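Local coordinates for protein Ion-channel modulator raklp (Rhipicephalus appendiculatus, PDB 2W8X) that modulates ion channels as a tick salivary protein with a highly modified Kunitz/BPTI fold, activating maxiK potassium channels, at the interface of chains A and B. Numbering follows the deposited sequence. Chains: chain A/B, Ion-channel modulator raklp.

The interface of chains A and B. Residues chain A 5, 31, 47-48, 52; chain B 54-55, 58.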
ATOM      1  N   LYS A   5      -8.323   0.794   5.491  1.00 11.51           N
ATOM      2  CA  LYS A   5      -7.699   1.892   4.747  1.00 13.13           C
ATOM      3  C   LYS A   5      -8.603   3.030   4.401  1.00 13.99           C
ATOM      4  O   LYS A   5      -8.119   4.140   4.157  1.00 14.00           O
ATOM      5  CB  LYS A   5      -7.088   1.354   3.415  1.00 15.17           C
ATOM      6  CG  LYS A   5      -5.914   0.621   3.678  1.00 17.87           C
ATOM      7  CD  LYS A   5      -4.827   0.712   2.596  1.00 20.63           C
ATOM      8  CE  LYS A   5      -5.008  -0.368   1.687  1.00 17.77           C
ATOM      9  NZ  LYS A   5      -3.733  -0.858   0.975  1.00 12.87           N
ATOM     10  N   LEU A  31      -3.380  -7.718  -6.352  1.00  8.19           N
ATOM     11  CA  LEU A  31      -2.752  -7.285  -5.110  1.00  8.10           C
ATOM     12  C   LEU A  31      -2.070  -8.489  -4.458  1.00  8.88           C
ATOM     13  O   LEU A  31      -2.276  -9.612  -4.878  1.00 10.24           O
ATOM     14  CB  LEU A  31      -3.776  -6.629  -4.182  1.00  8.31           C
ATOM     15  CG  LEU A  31      -4.399  -5.349  -4.739  1.00  7.56           C
ATOM     16  CD1 LEU A  31      -5.383  -4.805  -3.707  1.00 10.29           C
ATOM     17  CD2 LEU A  31      -3.358  -4.274  -5.131  1.00  9.69           C
ATOM     18  N   ARG A  47      -8.876  -4.611  -1.257  0.50  8.47           N
ATOM     19  CA  ARG A  47      -8.389  -3.269  -1.616  0.50  8.61           C
ATOM     20  C   ARG A  47      -8.347  -2.266  -0.467  0.50  8.39           C
ATOM     21  O   ARG A  47      -7.562  -1.314  -0.503  0.50  9.27           O
ATOM     22  CB  ARG A  47      -9.212  -2.677  -2.767  0.50  9.08           C
ATOM     23  CG  ARG A  47      -8.952  -3.318  -4.108  0.50 11.24           C
ATOM     24  CD  ARG A  47      -9.770  -2.662  -5.195  0.50 14.63           C
ATOM     25  NE  ARG A  47      -9.348  -3.098  -6.523  0.50 20.14           N
ATOM     26  CZ  ARG A  47     -10.001  -2.811  -7.628  0.50 24.76           C
ATOM     27  NH1 ARG A  47     -11.115  -2.096  -7.564  0.50 27.98           N
ATOM     28  NH2 ARG A  47      -9.564  -3.269  -8.787  0.50 28.59           N
ATOM     29  N   ASP A  48      -9.211  -2.444   0.523  1.00  7.99           N
ATOM     30  CA  ASP A  48      -9.279  -1.528   1.639  1.00  8.28           C
ATOM     31  C   ASP A  48      -8.742  -2.118   2.956  1.00  8.46           C
ATOM     32  O   ASP A  48      -8.928  -1.530   4.036  1.00  9.92           O
ATOM     33  CB  ASP A  48     -10.694  -0.984   1.811  1.00  9.95           C
ATOM     34  CG  ASP A  48     -11.109  -0.088   0.691  1.00 13.04           C
ATOM     35  OD1 ASP A  48     -10.236   0.656   0.200  1.00 18.54           O
ATOM     36  OD2 ASP A  48     -12.311  -0.111   0.313  1.00 19.88           O
ATOM     37  N   SER A  52      -2.708  -5.242   2.330  1.00  7.82           N
ATOM     38  CA  SER A  52      -2.871  -5.429   0.868  1.00  7.87           C
ATOM     39  C   SER A  52      -1.807  -4.562   0.243  1.00  8.45           C
ATOM     40  O   SER A  52      -1.584  -3.421   0.687  1.00 10.65           O
ATOM     41  CB  SER A  52      -4.276  -5.041   0.341  1.00  9.15           C
ATOM     42  OG  SER A  52      -4.579  -3.675   0.520  1.00 11.37           O
TER
ATOM     43  N   SER B  54      -4.073   1.159  -3.293  0.50  8.09           N
ATOM     44  CA  SER B  54      -4.879   0.014  -3.715  0.50  7.35           C
ATOM     45  C   SER B  54      -6.331   0.335  -4.038  0.50  8.42           C
ATOM     46  O   SER B  54      -7.029  -0.482  -4.663  0.50  9.30           O
ATOM     47  CB  SER B  54      -4.814  -1.070  -2.667  0.50  6.71           C
ATOM     48  OG  SER B  54      -5.268  -0.580  -1.421  0.50  2.00           O
ATOM     49  N   SER B  55      -6.809   1.500  -3.618  1.00  9.27           N
ATOM     50  CA  SER B  55      -8.156   1.907  -3.944  1.00  9.91           C
ATOM     51  C   SER B  55      -8.258   3.422  -3.904  1.00  9.78           C
ATOM     52  O   SER B  55      -7.406   4.088  -3.326  1.00  9.67           O
ATOM     53  CB  SER B  55      -9.140   1.317  -2.949  1.00 11.42           C
ATOM     54  OG  SER B  55      -9.129   1.981  -1.709  1.00 13.54           O
ATOM     55  N   ALA B  58      -8.697   4.493  -0.221  1.00 11.85           N
ATOM     56  CA  ALA B  58      -7.417   4.453   0.474  1.00 11.65           C
ATOM     57  C   ALA B  58      -6.588   5.716   0.220  1.00 11.43           C
ATOM     58  O   ALA B  58      -6.052   6.333   1.129  1.00 11.92           O
ATOM     59  CB  ALA B  58      -6.624   3.203   0.092  1.00 13.54           C
TER
HETATM   60  O   HOH W   1      -5.587   5.183   3.756  0.50  9.16           O
HETATM   61  O   HOH W   2      -2.811   1.474  -0.633  1.00 11.36           O
HETATM   62  O   HOH W   3     -12.139   2.577  -1.592  1.00 28.28           O
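B:Ser54 and B:Ser55, just ahead of the C-terminal helix of this modified Kunitz/BPTI domain, pack against A:Lys5, A:Leu31, A:Arg47 and A:Asp48, with A:Ser52 at the margin, forming part of a two-fold interface between identical chains; whether the dimer exists in solution the structure alone does not show.

Direct hydrogen bonds cross through the two serine hydroxyls. That of B:Ser54, short and able both to give and to accept, donates from OG to the backbone O of A:Arg47 at 2.6 Å, approaching at a C=O...donor angle of 143° and tilted 17° from the carbonyl plane. The same OG accepts from the A:Lys5 side-chain amine NZ at 2.9 Å. Bends, the sharper at chi3 (-92°), bring this long chain round to the serine, and A:Ser52 OG helps to hold its NZ at 3.0 Å. B:Ser55 caps the N-terminus of helix 56-63, OG accepting from B:Ala58 N, and the same hydroxyl donates to the A:Asp48 carboxylate OD1 at 2.6 Å, nearly along the C-O axis.

Waters extend the network: water 2 joins A:Lys5 NZ to B:Ser54 N, water 3 joins both A:Asp48 oxygens to B:Ser55 OG, and water 1 links the backbone O atoms of A:Lys5 and B:Ala58.

Apolar contacts accompany these bonds. B:Ala58, whose short methyl permits close approach, sets CB against A:Lys5 CB at 3.8 Å. A:Leu31 CD1 meets B:Ser54 CB at 3.9 Å, and A:Arg47 CB meets B:Ser55 CB at 4.0 Å. The extended arginine's CB, CG and CD also make van der Waals contact with B:Ser54 O.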